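Local structure of nitrophorin Cim l NP (Cimex lectularius, 2IMQ) at residues P222-K227 with T269-V274. The protein carries nitric oxide on a heme in the saliva of the bed bug and delivers it to the victim during feeding, causing vasodilation. Numbering follows the deposited sequence.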
loop_
_atom_site.group_PDB
_atom_site.type_symbol
_atom_site.label_atom_id
_atom_site.label_comp_id
_atom_site.label_asym_id
_atom_site.label_seq_id
_atom_site.Cartn_x
_atom_site.Cartn_y
_atom_site.Cartn_z
ATOM N N PRO A 222 -14.767 0.690 6.984
ATOM C CA PRO A 222 -13.981 1.750 6.399
ATOM C C PRO A 222 -12.881 2.216 7.316
ATOM O O PRO A 222 -13.081 2.340 8.526
ATOM C CB PRO A 222 -15.013 2.829 6.148
ATOM C CG PRO A 222 -16.243 2.012 5.806
ATOM C CD PRO A 222 -16.205 0.891 6.778
ATOM N N THR A 223 -11.754 2.595 6.731
ATOM C CA THR A 223 -10.566 2.970 7.494
ATOM C C THR A 223 -10.394 4.493 7.647
ATOM O O THR A 223 -9.409 4.961 8.224
ATOM C CB THR A 223 -9.331 2.400 6.823
ATOM O OG1 THR A 223 -9.238 2.888 5.465
ATOM C CG2 THR A 223 -9.359 0.885 6.827
ATOM N N TYR A 224 -11.373 5.254 7.216
ATOM C CA TYR A 224 -11.377 6.671 7.200
ATOM C C TYR A 224 -12.839 7.128 7.213
ATOM O O TYR A 224 -13.697 6.406 6.721
ATOM C CB TYR A 224 -10.664 7.163 5.936
ATOM C CG TYR A 224 -10.737 8.566 5.551
ATOM C CD1 TYR A 224 -9.829 9.501 6.023
ATOM C CD2 TYR A 224 -11.730 8.995 4.686
ATOM C CE1 TYR A 224 -9.876 10.823 5.609
ATOM C CE2 TYR A 224 -11.745 10.289 4.210
ATOM C CZ TYR A 224 -10.841 11.215 4.710
ATOM O OH TYR A 224 -10.867 12.542 4.332
ATOM N N LYS A 225 -13.165 8.270 7.758
ATOM C CA LYS A 225 -12.311 9.173 8.497
ATOM C C LYS A 225 -12.664 9.089 9.959
ATOM O O LYS A 225 -13.837 9.253 10.305
ATOM C CB LYS A 225 -12.563 10.590 7.986
ATOM C CG LYS A 225 -11.769 11.722 8.644
ATOM C CD LYS A 225 -12.236 13.027 8.050
ATOM C CE LYS A 225 -11.558 14.236 8.593
ATOM N NZ LYS A 225 -12.149 15.514 8.001
ATOM N N PHE A 226 -11.667 8.865 10.796
ATOM C CA PHE A 226 -11.840 8.721 12.231
ATOM C C PHE A 226 -11.448 9.998 12.947
ATOM O O PHE A 226 -10.587 10.778 12.510
ATOM C CB PHE A 226 -11.010 7.575 12.758
ATOM C CG PHE A 226 -11.527 6.239 12.379
ATOM C CD1 PHE A 226 -11.028 5.566 11.266
ATOM C CD2 PHE A 226 -12.589 5.686 13.083
ATOM C CE1 PHE A 226 -11.547 4.345 10.930
ATOM C CE2 PHE A 226 -13.109 4.461 12.756
ATOM C CZ PHE A 226 -12.601 3.809 11.658
ATOM N N LYS A 227 -12.074 10.196 14.097
ATOM C CA LYS A 227 -11.570 11.219 15.010
ATOM C C LYS A 227 -10.326 10.608 15.647
ATOM O O LYS A 227 -10.395 9.488 16.125
ATOM C CB LYS A 227 -12.640 11.582 16.032
ATOM C CG LYS A 227 -13.925 12.077 15.427
ATOM C CD LYS A 227 -14.980 12.337 16.478
ATOM C CE LYS A 227 -16.171 13.016 15.843
ATOM N NZ LYS A 227 -15.769 14.347 15.318
ATOM N N THR A 269 -4.202 8.497 13.860
ATOM C CA THR A 269 -4.635 9.439 12.856
ATOM C C THR A 269 -6.033 9.115 12.303
ATOM O O THR A 269 -6.694 8.236 12.773
ATOM C CB THR A 269 -3.578 9.559 11.764
ATOM O OG1 THR A 269 -3.709 10.806 11.094
ATOM C CG2 THR A 269 -3.725 8.528 10.658
ATOM N N GLU A 270 -6.436 9.902 11.344
ATOM C CA GLU A 270 -7.746 9.807 10.752
ATOM C C GLU A 270 -7.958 8.556 9.858
ATOM O O GLU A 270 -9.095 8.200 9.573
ATOM C CB GLU A 270 -7.955 10.997 9.839
ATOM C CG GLU A 270 -7.868 12.400 10.362
ATOM C CD GLU A 270 -8.140 13.326 9.171
ATOM O OE1 GLU A 270 -7.652 13.048 8.031
ATOM O OE2 GLU A 270 -8.882 14.284 9.362
ATOM N N HIS A 271 -6.867 7.984 9.358
ATOM C CA HIS A 271 -6.896 6.733 8.604
ATOM C C HIS A 271 -6.261 5.647 9.435
ATOM O O HIS A 271 -5.285 5.880 10.178
ATOM C CB HIS A 271 -6.023 6.826 7.369
ATOM C CG HIS A 271 -6.387 7.876 6.401
ATOM N ND1 HIS A 271 -6.994 7.591 5.186
ATOM C CD2 HIS A 271 -6.094 9.193 6.390
ATOM C CE1 HIS A 271 -7.098 8.713 4.499
ATOM N NE2 HIS A 271 -6.556 9.697 5.201
ATOM N N ARG A 272 -6.675 4.424 9.244
ATOM C CA ARG A 272 -6.064 3.272 9.877
ATOM C C ARG A 272 -5.212 2.541 8.854
ATOM O O ARG A 272 -5.620 2.358 7.705
ATOM C CB ARG A 272 -7.134 2.329 10.417
ATOM C CG ARG A 272 -8.118 2.997 11.389
ATOM C CD ARG A 272 -7.431 3.404 12.667
ATOM N NE ARG A 272 -7.638 4.790 13.120
ATOM C CZ ARG A 272 -8.499 5.187 14.039
ATOM N NH1 ARG A 272 -9.354 4.332 14.609
ATOM N NH2 ARG A 272 -8.507 6.459 14.410
ATOM N N PRO A 273 -4.056 2.032 9.278
ATOM C CA PRO A 273 -3.192 1.257 8.374
ATOM C C PRO A 273 -3.851 -0.013 7.928
ATOM O O PRO A 273 -4.681 -0.587 8.664
ATOM C CB PRO A 273 -1.926 0.974 9.193
ATOM C CG PRO A 273 -2.172 1.454 10.525
ATOM C CD PRO A 273 -3.461 2.132 10.617
ATOM N N VAL A 274 -3.464 -0.494 6.749
ATOM C CA VAL A 274 -3.992 -1.686 6.188
ATOM C C VAL A 274 -2.885 -2.660 5.886
ATOM O O VAL A 274 -1.941 -2.324 5.164
ATOM C CB VAL A 274 -4.855 -1.370 4.950
ATOM C CG1 VAL A 274 -5.274 -2.623 4.234
ATOM C CG2 VAL A 274 -6.118 -0.646 5.327
HETATM O O HOH W 1 -6.580 3.768 5.722
#
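The guanidinium of Arg-272 lies flat on the ring of Phe-226, planes 16° apart, with NH1 over that face toward its rim, an off-centre cation-pi contact with CZ 4.1 Å from the centroid. At the ring's edge sit Thr-223 O and Glu-270 O, and at the guanidinium's edge Lys-227 O and Thr-269 O; Tyr-233 also stacks with Phe-226. The group's rotation is fixed by NH2, which donates within its plane to Thr-269 O at 3.0 Å, while NH1 is hydrogen-bonded to Thr-230 O. The second stack pairs Tyr-224 with His-271, offset, centroids 4.4 Å apart: Tyr-224 CD1 sits over one imidazole face toward the rim, and across the cis peptide bond before it Lys-225 CB covers the centre of a phenol face. The two side chains lie side by side, His-271 ND1 hydrogen-bonded to Thr-242 OG1. Between the stacks two backbone hydrogen bonds tie the loops: Phe-226 N to Glu-270 O, 2.9 Å and nearly straight, and Arg-272 N to Thr-223 O, 3.0 Å. One water bridges Thr-223 OG1 and Arg-272 O. Thus two irregular loops join in a DNase I-like beta-sandwich, Thr-269's side chain about 8 Å from the heme: 222-227 precedes strand 243-248 of one sheet, and 269-274 leads into strand 274-281 of the other, beside strand 6-17.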